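Local coordinates for protein hexameric cytochrome (Silicibacter pomeroyi, PDB 2OYY) that binds heme b through a tyrosine axial ligand and assembles into an all-helical hexamer, its physiological role being unknown, at residues 4-9 and 18-23; 9-14 and 65-70; 27-32 and 37-42. All blocks are in the same frame, centred on the assembly; numbering follows the deposited sequence.

Contact 1: 4-9 and 18-23; sequences TWLPTL and FDLAVK. With HEM (protoporphyrin IX containing Fe), chain J.
W5 O is approached by the ammonium end of K23, whose NZ lies 3.4 Å from W5 O in a weak hydrogen bond. The lysine can reach so far because its chain is fully extended, with CG anti to the backbone N (chi1 177°) and every later torsion also near 180°. The indole of W5 carries L6 CB on one face, displaced toward the rim; beyond the pair it lies on L24 and I27 of helix 14-32 and meets F18 of a neighbouring subunit edge-to-face. L6 follows, and its CD1 touches L20 CD1 at 3.8 Å, the two side chains crossing at a slant. The N-terminal arm 4-9, without regular secondary structure, thus runs along one side of helix 14-32 in this all-helical heme protein, while V22 on the same helix sets its CG1 3.5 Å from the heme methyl CMA. At T8 the backbone does the touching: T8 O is 3.8 Å from L20 CD2. The same methyl lies 3.8 Å from L9 CA, so the forked end of L20 divides its branches, CD1 going to L6 and CD2 to the T8-L9 backbone.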
loop_
_atom_site.group_PDB
_atom_site.type_symbol
_atom_site.label_atom_id
_atom_site.label_comp_id
_atom_site.label_asym_id
_atom_site.label_seq_id
_atom_site.Cartn_x
_atom_site.Cartn_y
_atom_site.Cartn_z
ATOM N N THR A 4 -7.142 25.028 -13.624
ATOM C CA THR A 4 -6.963 25.054 -12.136
ATOM C C THR A 4 -8.011 24.214 -11.382
ATOM O O THR A 4 -8.925 24.751 -10.745
ATOM C CB THR A 4 -6.931 26.502 -11.623
ATOM N N TRP A 5 -7.845 22.892 -11.459
ATOM C CA TRP A 5 -8.697 21.916 -10.758
ATOM C C TRP A 5 -8.211 21.579 -9.332
ATOM O O TRP A 5 -9.036 21.304 -8.447
ATOM C CB TRP A 5 -8.819 20.614 -11.574
ATOM C CG TRP A 5 -7.476 20.016 -11.908
ATOM C CD1 TRP A 5 -6.683 20.324 -12.979
ATOM C CD2 TRP A 5 -6.760 19.041 -11.147
ATOM N NE1 TRP A 5 -5.514 19.592 -12.939
ATOM C CE2 TRP A 5 -5.538 18.793 -11.825
ATOM C CE3 TRP A 5 -7.030 18.343 -9.960
ATOM C CZ2 TRP A 5 -4.588 17.882 -11.349
ATOM C CZ3 TRP A 5 -6.078 17.418 -9.490
ATOM C CH2 TRP A 5 -4.874 17.207 -10.183
ATOM N N LEU A 6 -6.896 21.572 -9.102
ATOM C CA LEU A 6 -6.397 21.309 -7.743
ATOM C C LEU A 6 -5.662 22.489 -7.098
ATOM O O LEU A 6 -4.421 22.499 -7.070
ATOM C CB LEU A 6 -5.547 20.042 -7.677
ATOM C CG LEU A 6 -5.468 19.409 -6.281
ATOM C CD1 LEU A 6 -6.854 19.043 -5.730
ATOM C CD2 LEU A 6 -4.562 18.201 -6.269
ATOM N N PRO A 7 -6.427 23.474 -6.570
ATOM C CA PRO A 7 -5.845 24.691 -5.988
ATOM C C PRO A 7 -5.082 24.413 -4.700
ATOM O O PRO A 7 -3.952 24.887 -4.536
ATOM C CB PRO A 7 -7.069 25.580 -5.712
ATOM C CG PRO A 7 -8.213 24.653 -5.609
ATOM C CD PRO A 7 -7.903 23.492 -6.513
ATOM N N THR A 8 -5.706 23.649 -3.798
ATOM C CA THR A 8 -5.115 23.311 -2.503
ATOM C C THR A 8 -5.608 21.989 -1.956
ATOM O O THR A 8 -6.584 21.408 -2.438
ATOM C CB THR A 8 -5.436 24.356 -1.411
ATOM O OG1 THR A 8 -6.853 24.546 -1.343
ATOM C CG2 THR A 8 -4.714 25.693 -1.658
ATOM N N LEU A 9 -4.915 21.541 -0.915
ATOM C CA LEU A 9 -5.253 20.344 -0.183
ATOM C C LEU A 9 -5.879 20.765 1.120
ATOM O O LEU A 9 -6.387 19.934 1.874
ATOM C CB LEU A 9 -3.997 19.550 0.138
ATOM C CG LEU A 9 -3.104 19.002 -0.958
ATOM C CD1 LEU A 9 -1.902 18.339 -0.266
ATOM C CD2 LEU A 9 -3.879 18.017 -1.833
ATOM N N PHE A 18 -12.168 13.936 2.862
ATOM C CA PHE A 18 -12.523 12.648 2.286
ATOM C C PHE A 18 -13.112 12.784 0.874
ATOM O O PHE A 18 -12.812 11.968 -0.015
ATOM C CB PHE A 18 -13.497 11.899 3.210
ATOM C CG PHE A 18 -13.593 10.453 2.915
ATOM C CD1 PHE A 18 -12.738 9.564 3.523
ATOM C CD2 PHE A 18 -14.506 9.982 1.991
ATOM C CE1 PHE A 18 -12.792 8.204 3.219
ATOM C CE2 PHE A 18 -14.568 8.635 1.669
ATOM C CZ PHE A 18 -13.709 7.739 2.285
ATOM N N ASP A 19 -13.941 13.807 0.662
ATOM C CA ASP A 19 -14.473 14.089 -0.681
ATOM C C ASP A 19 -13.370 14.582 -1.596
ATOM O O ASP A 19 -13.391 14.326 -2.794
ATOM C CB ASP A 19 -15.587 15.128 -0.643
ATOM C CG ASP A 19 -16.760 14.691 0.201
ATOM O OD1 ASP A 19 -17.335 13.613 -0.076
ATOM O OD2 ASP A 19 -17.096 15.445 1.146
ATOM N N LEU A 20 -12.405 15.300 -1.035
ATOM C CA LEU A 20 -11.266 15.717 -1.832
ATOM C C LEU A 20 -10.438 14.490 -2.166
ATOM O O LEU A 20 -9.864 14.413 -3.244
ATOM C CB LEU A 20 -10.428 16.796 -1.117
ATOM C CG LEU A 20 -9.168 17.289 -1.850
ATOM C CD1 LEU A 20 -9.487 17.750 -3.246
ATOM C CD2 LEU A 20 -8.419 18.382 -1.091
ATOM N N ALA A 21 -10.396 13.532 -1.240
ATOM C CA ALA A 21 -9.651 12.277 -1.418
ATOM C C ALA A 21 -10.265 11.400 -2.504
ATOM O O ALA A 21 -9.540 10.806 -3.309
ATOM C CB ALA A 21 -9.564 11.507 -0.117
ATOM N N VAL A 22 -11.604 11.326 -2.514
ATOM C CA VAL A 22 -12.337 10.597 -3.557
ATOM C C VAL A 22 -12.073 11.303 -4.882
ATOM O O VAL A 22 -11.924 10.658 -5.943
ATOM C CB VAL A 22 -13.877 10.537 -3.281
ATOM C CG1 VAL A 22 -14.602 9.767 -4.392
ATOM C CG2 VAL A 22 -14.178 9.897 -1.925
ATOM N N LYS A 23 -11.997 12.629 -4.820
ATOM C CA LYS A 23 -11.766 13.415 -6.030
ATOM C C LYS A 23 -10.403 13.106 -6.589
ATOM O O LYS A 23 -10.283 12.776 -7.760
ATOM C CB LYS A 23 -11.898 14.919 -5.776
ATOM C CG LYS A 23 -11.598 15.774 -6.998
ATOM C CD LYS A 23 -11.933 17.221 -6.740
ATOM C CE LYS A 23 -11.518 18.113 -7.907
ATOM N NZ LYS A 23 -11.787 19.560 -7.592
HETATM C CHA HEM J . -18.776 7.595 -10.359
HETATM C CHB HEM J . -15.332 7.121 -7.059
HETATM C CHC HEM J . -12.551 4.843 -10.277
HETATM C CHD HEM J . -15.789 5.771 -13.756
HETATM C C1A HEM J . -18.104 7.656 -9.173
HETATM C C2A HEM J . -18.613 8.228 -7.939
HETATM C C3A HEM J . -17.655 8.095 -7.016
HETATM C C4A HEM J . -16.522 7.442 -7.651
HETATM C CMA HEM J . -17.711 8.542 -5.536
HETATM C CAA HEM J . -20.020 8.854 -7.763
HETATM C CBA HEM J . -21.082 7.747 -7.659
HETATM C CGA HEM J . -22.469 8.337 -7.504
HETATM O O1A HEM J . -22.656 9.311 -6.731
HETATM O O2A HEM J . -23.407 7.837 -8.165
HETATM C C1B HEM J . -14.273 6.476 -7.652
HETATM C C2B HEM J . -13.013 6.201 -7.005
HETATM C C3B HEM J . -12.234 5.563 -7.892
HETATM C C4B HEM J . -12.986 5.432 -9.121
HETATM C CMB HEM J . -12.672 6.593 -5.547
HETATM C CAB HEM J . -10.792 5.054 -7.660
HETATM C CBB HEM J . -9.764 5.608 -8.311
HETATM C C1C HEM J . -13.202 4.881 -11.490
HETATM C C2C HEM J . -12.727 4.273 -12.707
HETATM C C3C HEM J . -13.614 4.528 -13.677
HETATM C C4C HEM J . -14.681 5.312 -13.095
HETATM C CMC HEM J . -11.412 3.474 -12.810
HETATM C CAC HEM J . -13.567 4.067 -15.144
HETATM C CBC HEM J . -12.651 4.521 -15.980
HETATM C C1D HEM J . -16.885 6.354 -13.160
HETATM C C2D HEM J . -18.051 6.820 -13.874
HETATM C C3D HEM J . -18.956 7.386 -12.819
HETATM C C4D HEM J . -18.270 7.204 -11.568
HETATM C CMD HEM J . -18.349 6.784 -15.381
HETATM C CAD HEM J . -20.349 7.998 -13.064
HETATM C CBD HEM J . -21.297 6.811 -12.900
HETATM C CGD HEM J . -22.732 7.189 -13.107
HETATM O O1D HEM J . -23.065 7.509 -14.282
HETATM O O2D HEM J . -23.514 7.152 -12.109
HETATM N NA HEM J . -16.829 7.181 -8.959
HETATM N NB HEM J . -14.224 5.993 -8.944
HETATM N NC HEM J . -14.407 5.511 -11.758
HETATM N ND HEM J . -17.050 6.594 -11.797
HETATM FE FE HEM J . -15.698 6.151 -10.264
#

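Contact 2: 9-14 and 65-70; sequences LVTATP and QTIAAA
The loop 9-14, which leads into helix 14-32, is laid by van der Waals contact against the last turn and a half of helix 50-70, in a buried region away from the heme. I67 and A70, one helical turn apart, carry the helix side of it, and L9 and T11 the loop side. L9 CB comes 3.7 Å from A70 CB. L9 holds its CG anti to the carbonyl carbon (chi1 -61°), which carries CD1 across the helix to A70, with L9 CD1 3.8 Å from A70 CB. A70 meets L9 with its CB alone. The backbones come nearest at L9 and I67, whose CA atoms are 5.9 Å apart.

I67 reaches the other way, with its terminal methyl. I67 CD1 sits 3.3 Å from L9 O and 3.5 Å from T11 OG1, and T11 CB is 3.7 Å from it as well. Both side chains, I67 and T11, are strained or uncertain as modelled, their torsions lying far from staggered, and the approach to T11 OG1 is doubtful. The side chains of T11 and I67 cross at about a right angle. The segment ends as the cap of the next helix: T13 occupies the N-cap position of helix 14-32, its OG1 hydrogen-bonded to E16 N, while A12 N is bound by the E16 carboxylate at OE2. The loop that covers the end of one helix therefore also starts another. W74, from the C-terminal tail of the same chain, gives its NE1 to T11 O, and W74 of a neighbouring subunit packs on L9. Along the helix, A69 and A70 lie against Y73 of that neighbour.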
loop_
_atom_site.group_PDB
_atom_site.type_symbol
_atom_site.label_atom_id
_atom_site.label_comp_id
_atom_site.label_asym_id
_atom_site.label_seq_id
_atom_site.Cartn_x
_atom_site.Cartn_y
_atom_site.Cartn_z
ATOM N N LEU A 9 -4.915 21.541 -0.915
ATOM C CA LEU A 9 -5.253 20.344 -0.183
ATOM C C LEU A 9 -5.879 20.765 1.120
ATOM O O LEU A 9 -6.387 19.934 1.874
ATOM C CB LEU A 9 -3.997 19.550 0.138
ATOM C CG LEU A 9 -3.104 19.002 -0.958
ATOM C CD1 LEU A 9 -1.902 18.339 -0.266
ATOM C CD2 LEU A 9 -3.879 18.017 -1.833
ATOM N N VAL A 10 -5.815 22.052 1.409
ATOM C CA VAL A 10 -6.427 22.558 2.630
ATOM C C VAL A 10 -7.953 22.425 2.494
ATOM O O VAL A 10 -8.546 22.827 1.490
ATOM C CB VAL A 10 -5.975 23.984 2.953
ATOM C CG1 VAL A 10 -6.584 24.460 4.254
ATOM C CG2 VAL A 10 -4.446 24.042 3.020
ATOM N N THR A 11 -8.556 21.810 3.508
ATOM C CA THR A 11 -9.964 21.466 3.530
ATOM C C THR A 11 -10.564 21.920 4.873
ATOM O O THR A 11 -9.972 21.679 5.926
ATOM C CB THR A 11 -10.115 19.937 3.323
ATOM O OG1 THR A 11 -10.398 19.645 1.943
ATOM C CG2 THR A 11 -11.203 19.390 4.178
ATOM N N ALA A 12 -11.725 22.581 4.826
ATOM C CA ALA A 12 -12.356 23.149 6.033
ATOM C C ALA A 12 -12.719 22.103 7.091
ATOM O O ALA A 12 -12.465 22.309 8.286
ATOM C CB ALA A 12 -13.591 23.977 5.664
ATOM N N THR A 13 -13.315 20.992 6.654
ATOM C CA THR A 13 -13.656 19.912 7.574
ATOM C C THR A 13 -13.044 18.578 7.157
ATOM O O THR A 13 -12.846 18.336 5.971
ATOM C CB THR A 13 -15.187 19.744 7.726
ATOM O OG1 THR A 13 -15.744 19.200 6.524
ATOM C CG2 THR A 13 -15.866 21.098 8.075
ATOM N N PRO A 14 -12.748 17.692 8.126
ATOM C CA PRO A 14 -12.318 16.344 7.751
ATOM C C PRO A 14 -13.186 15.726 6.665
ATOM O O PRO A 14 -12.678 15.078 5.771
ATOM C CB PRO A 14 -12.456 15.563 9.051
ATOM C CG PRO A 14 -12.206 16.577 10.112
ATOM C CD PRO A 14 -12.780 17.873 9.592
ATOM N N GLN A 65 -4.951 10.011 3.591
ATOM C CA GLN A 65 -3.810 10.070 4.493
ATOM C C GLN A 65 -2.994 11.318 4.190
ATOM O O GLN A 65 -2.536 12.012 5.109
ATOM C CB GLN A 65 -2.975 8.803 4.337
ATOM C CG GLN A 65 -1.941 8.513 5.412
ATOM C CD GLN A 65 -1.519 7.053 5.346
ATOM O OE1 GLN A 65 -2.152 6.197 5.980
ATOM N NE2 GLN A 65 -0.490 6.747 4.533
ATOM N N THR A 66 -2.858 11.613 2.895
ATOM C CA THR A 66 -2.106 12.773 2.425
ATOM C C THR A 66 -2.806 14.081 2.753
ATOM O O THR A 66 -2.155 15.039 3.162
ATOM C CB THR A 66 -1.863 12.703 0.895
ATOM O OG1 THR A 66 -1.396 11.392 0.544
ATOM C CG2 THR A 66 -0.847 13.775 0.438
ATOM N N ILE A 67 -4.124 14.132 2.571
ATOM C CA ILE A 67 -4.859 15.364 2.862
ATOM C C ILE A 67 -5.171 15.603 4.356
ATOM O O ILE A 67 -5.348 16.741 4.790
ATOM C CB ILE A 67 -6.100 15.569 1.950
ATOM C CG1 ILE A 67 -7.289 16.011 2.780
ATOM C CG2 ILE A 67 -6.447 14.311 1.209
ATOM C CD1 ILE A 67 -8.038 17.086 2.155
ATOM N N ALA A 68 -5.248 14.539 5.135
ATOM C CA ALA A 68 -5.417 14.696 6.563
ATOM C C ALA A 68 -4.178 15.387 7.107
ATOM O O ALA A 68 -4.279 16.348 7.881
ATOM C CB ALA A 68 -5.623 13.341 7.230
ATOM N N ALA A 69 -3.013 14.908 6.672
ATOM C CA ALA A 69 -1.739 15.483 7.076
ATOM C C ALA A 69 -1.629 16.906 6.579
ATOM O O ALA A 69 -1.073 17.757 7.264
ATOM C CB ALA A 69 -0.559 14.637 6.556
ATOM N N ALA A 70 -2.160 17.171 5.389
ATOM C CA ALA A 70 -2.120 18.534 4.863
ATOM C C ALA A 70 -2.863 19.499 5.797
ATOM O O ALA A 70 -2.460 20.640 5.977
ATOM C CB ALA A 70 -2.678 18.586 3.441
#

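Contact 3: 27-32 and 37-42. With HEM (protoporphyrin IX containing Fe), chain J.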
loop_
_atom_site.group_PDB
_atom_site.type_symbol
_atom_site.label_atom_id
_atom_site.label_comp_id
_atom_site.label_asym_id
_atom_site.label_seq_id
_atom_site.Cartn_x
_atom_site.Cartn_y
_atom_site.Cartn_z
ATOM N N ILE A 27 -9.396 11.669 -10.460
ATOM C CA ILE A 27 -8.723 12.513 -11.424
ATOM C C ILE A 27 -7.544 11.745 -12.024
ATOM O O ILE A 27 -7.254 11.890 -13.211
ATOM C CB ILE A 27 -8.352 13.965 -10.885
ATOM C CG1 ILE A 27 -6.846 14.168 -10.761
ATOM C CG2 ILE A 27 -9.039 14.310 -9.569
ATOM C CD1 ILE A 27 -6.225 14.786 -11.981
ATOM N N ALA A 28 -6.882 10.908 -11.229
ATOM C CA ALA A 28 -5.817 10.055 -11.787
ATOM C C ALA A 28 -6.384 9.209 -12.925
ATOM O O ALA A 28 -5.737 9.007 -13.948
ATOM C CB ALA A 28 -5.207 9.166 -10.726
ATOM N N VAL A 29 -7.610 8.734 -12.726
ATOM C CA VAL A 29 -8.297 7.916 -13.696
ATOM C C VAL A 29 -8.659 8.727 -14.940
ATOM O O VAL A 29 -8.343 8.324 -16.063
ATOM C CB VAL A 29 -9.553 7.280 -13.085
ATOM C CG1 VAL A 29 -10.359 6.581 -14.160
ATOM C CG2 VAL A 29 -9.166 6.305 -11.990
ATOM N N LYS A 30 -9.297 9.873 -14.733
ATOM C CA LYS A 30 -9.692 10.734 -15.842
ATOM C C LYS A 30 -8.489 11.169 -16.703
ATOM O O LYS A 30 -8.636 11.372 -17.910
ATOM C CB LYS A 30 -10.487 11.943 -15.334
ATOM C CG LYS A 30 -11.219 12.727 -16.410
ATOM C CD LYS A 30 -12.137 13.787 -15.789
ATOM C CE LYS A 30 -12.833 14.644 -16.855
ATOM N NZ LYS A 30 -13.935 15.467 -16.302
ATOM N N LYS A 31 -7.307 11.281 -16.092
ATOM C CA LYS A 31 -6.116 11.677 -16.839
ATOM C C LYS A 31 -5.575 10.555 -17.701
ATOM O O LYS A 31 -5.152 10.767 -18.828
ATOM C CB LYS A 31 -5.036 12.239 -15.924
ATOM C CG LYS A 31 -5.350 13.638 -15.489
ATOM C CD LYS A 31 -4.184 14.379 -14.910
ATOM C CE LYS A 31 -4.552 15.873 -14.775
ATOM N NZ LYS A 31 -3.676 16.635 -13.823
ATOM N N THR A 32 -5.629 9.348 -17.178
ATOM C CA THR A 32 -5.027 8.220 -17.849
ATOM C C THR A 32 -6.017 7.632 -18.850
ATOM O O THR A 32 -5.634 6.850 -19.724
ATOM C CB THR A 32 -4.618 7.177 -16.837
ATOM O OG1 THR A 32 -5.802 6.689 -16.220
ATOM C CG2 THR A 32 -3.738 7.798 -15.745
ATOM N N GLN A 37 -16.321 8.075 -22.859
ATOM C CA GLN A 37 -17.175 7.015 -23.362
ATOM C C GLN A 37 -16.720 5.678 -22.779
ATOM O O GLN A 37 -17.547 4.864 -22.343
ATOM C CB GLN A 37 -17.174 6.995 -24.890
ATOM C CG GLN A 37 -18.192 6.034 -25.481
ATOM C CD GLN A 37 -17.883 5.680 -26.925
ATOM O OE1 GLN A 37 -17.748 4.498 -27.272
ATOM N NE2 GLN A 37 -17.751 6.705 -27.772
ATOM N N VAL A 38 -15.415 5.450 -22.740
ATOM C CA VAL A 38 -14.944 4.196 -22.181
ATOM C C VAL A 38 -14.985 4.228 -20.655
ATOM O O VAL A 38 -15.093 3.176 -20.024
ATOM C CB VAL A 38 -13.535 3.764 -22.679
ATOM C CG1 VAL A 38 -13.211 4.381 -24.052
ATOM C CG2 VAL A 38 -12.473 4.100 -21.659
ATOM N N ARG A 39 -14.914 5.420 -20.063
ATOM C CA ARG A 39 -15.016 5.550 -18.611
ATOM C C ARG A 39 -16.393 5.143 -18.121
ATOM O O ARG A 39 -16.528 4.639 -17.014
ATOM C CB ARG A 39 -14.672 6.963 -18.139
ATOM C CG ARG A 39 -13.200 7.292 -18.260
ATOM C CD ARG A 39 -12.737 8.381 -17.271
ATOM N NE ARG A 39 -13.609 9.548 -17.301
ATOM C CZ ARG A 39 -13.701 10.410 -18.310
ATOM N NH1 ARG A 39 -12.969 10.262 -19.406
ATOM N NH2 ARG A 39 -14.533 11.431 -18.225
ATOM N N ASP A 40 -17.407 5.353 -18.951
ATOM C CA ASP A 40 -18.773 4.911 -18.653
ATOM C C ASP A 40 -18.925 3.401 -18.763
ATOM O O ASP A 40 -19.577 2.772 -17.931
ATOM C CB ASP A 40 -19.773 5.570 -19.603
ATOM C CG ASP A 40 -20.148 6.963 -19.169
ATOM O OD1 ASP A 40 -20.393 7.161 -17.953
ATOM O OD2 ASP A 40 -20.196 7.858 -20.047
ATOM N N THR A 41 -18.331 2.824 -19.802
ATOM C CA THR A 41 -18.420 1.389 -20.006
ATOM C C THR A 41 -17.734 0.618 -18.877
ATOM O O THR A 41 -18.173 -0.469 -18.522
ATOM C CB THR A 41 -17.864 0.961 -21.398
ATOM O OG1 THR A 41 -18.647 1.568 -22.434
ATOM C CG2 THR A 41 -17.925 -0.566 -21.569
ATOM N N LEU A 42 -16.669 1.181 -18.314
ATOM C CA LEU A 42 -15.920 0.483 -17.278
ATOM C C LEU A 42 -16.618 0.650 -15.954
ATOM O O LEU A 42 -16.520 -0.210 -15.081
ATOM C CB LEU A 42 -14.496 1.013 -17.171
ATOM C CG LEU A 42 -13.589 0.996 -18.407
ATOM C CD1 LEU A 42 -12.213 1.279 -17.958
ATOM C CD2 LEU A 42 -13.642 -0.356 -19.130
HETATM C CHA HEM J . -18.776 7.595 -10.359
HETATM C CHB HEM J . -15.332 7.121 -7.059
HETATM C CHC HEM J . -12.551 4.843 -10.277
HETATM C CHD HEM J . -15.789 5.771 -13.756
HETATM C C1A HEM J . -18.104 7.656 -9.173
HETATM C C2A HEM J . -18.613 8.228 -7.939
HETATM C C3A HEM J . -17.655 8.095 -7.016
HETATM C C4A HEM J . -16.522 7.442 -7.651
HETATM C CMA HEM J . -17.711 8.542 -5.536
HETATM C CAA HEM J . -20.020 8.854 -7.763
HETATM C CBA HEM J . -21.082 7.747 -7.659
HETATM C CGA HEM J . -22.469 8.337 -7.504
HETATM O O1A HEM J . -22.656 9.311 -6.731
HETATM O O2A HEM J . -23.407 7.837 -8.165
HETATM C C1B HEM J . -14.273 6.476 -7.652
HETATM C C2B HEM J . -13.013 6.201 -7.005
HETATM C C3B HEM J . -12.234 5.563 -7.892
HETATM C C4B HEM J . -12.986 5.432 -9.121
HETATM C CMB HEM J . -12.672 6.593 -5.547
HETATM C CAB HEM J . -10.792 5.054 -7.660
HETATM C CBB HEM J . -9.764 5.608 -8.311
HETATM C C1C HEM J . -13.202 4.881 -11.490
HETATM C C2C HEM J . -12.727 4.273 -12.707
HETATM C C3C HEM J . -13.614 4.528 -13.677
HETATM C C4C HEM J . -14.681 5.312 -13.095
HETATM C CMC HEM J . -11.412 3.474 -12.810
HETATM C CAC HEM J . -13.567 4.067 -15.144
HETATM C CBC HEM J . -12.651 4.521 -15.980
HETATM C C1D HEM J . -16.885 6.354 -13.160
HETATM C C2D HEM J . -18.051 6.820 -13.874
HETATM C C3D HEM J . -18.956 7.386 -12.819
HETATM C C4D HEM J . -18.270 7.204 -11.568
HETATM C CMD HEM J . -18.349 6.784 -15.381
HETATM C CAD HEM J . -20.349 7.998 -13.064
HETATM C CBD HEM J . -21.297 6.811 -12.900
HETATM C CGD HEM J . -22.732 7.189 -13.107
HETATM O O1D HEM J . -23.065 7.509 -14.282
HETATM O O2D HEM J . -23.514 7.152 -12.109
HETATM N NA HEM J . -16.829 7.181 -8.959
HETATM N NB HEM J . -14.224 5.993 -8.944
HETATM N NC HEM J . -14.407 5.511 -11.758
HETATM N ND HEM J . -17.050 6.594 -11.797
HETATM FE FE HEM J . -15.698 6.151 -10.264
#
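The closing part of helix 14-32 and the first half of helix 36-46, joined by a short turn, come nearest at K30 and R39, whose CA atoms are 7.9 Å apart. R39 spans the gap. Its chain bends at chi3 (-50°), which swings the guanidinium over K30, and K30 CG lies over the centre of one face, 3.9 Å above the plane. The lysine, extended beyond CG, continues on the same side of the plane beyond NH2, with K30 CE 3.9 Å from R39 NH2. The meeting is thus of aliphatic chain with flat cation; the two charged ends, K30 NZ and R39 NH2, stay 4.5 Å apart and would tend to repel. R39 NH1 is engaged elsewhere, hydrogen-bonded to Q33 O in the turn between the helices. Nearer the backbone, V29 CG1 approaches R39 CD.

Both helices also touch substituents on the porphyrin rim. V29 CG1 is 3.5 Å from the heme methyl CMC, and R39 CG is 3.6 Å from the vinyl carbon CBC, which L42 also meets through CB and CD1. On the second helix D40 OD1 lies 3.3 Å from the heme methyl CMD. T32 OG1 donates a hydrogen bond to V29 O, standing 27° out of the carbonyl plane, while T32 O takes a hydrogen bond from R43 of a neighbouring subunit. K31 makes a salt bridge with D19 of that subunit. The two consecutive helices form part of the heme-pocket wall in this hexameric tyrosine-coordinated heme protein, with the side chain of Y46, the axial ligand, about 7 Å from that of V29.

In the fold
Helix 14-32 serves contacts 1 and 3, and its L20 touches contact 2, packing its CD2 3.5 Å from I67 CD1. Contact 2 is buried and its cross-segment contacts are van der Waals; contacts 1 and 3 are only partly buried, and in both a lysine chain lies at the exposed border. K23 in contact 1 finds a carbonyl, whereas K30 in contact 3 lies against another cation. L9 belongs to contacts 1 and 2, which lie about 9 Å apart between centres, while contact 3 is on the opposite side of the chain's centre from contact 2, about 25 Å away between centres. Contacts 1 and 3 touch heme, contact 3 through more residues, and all three meet a neighbouring subunit.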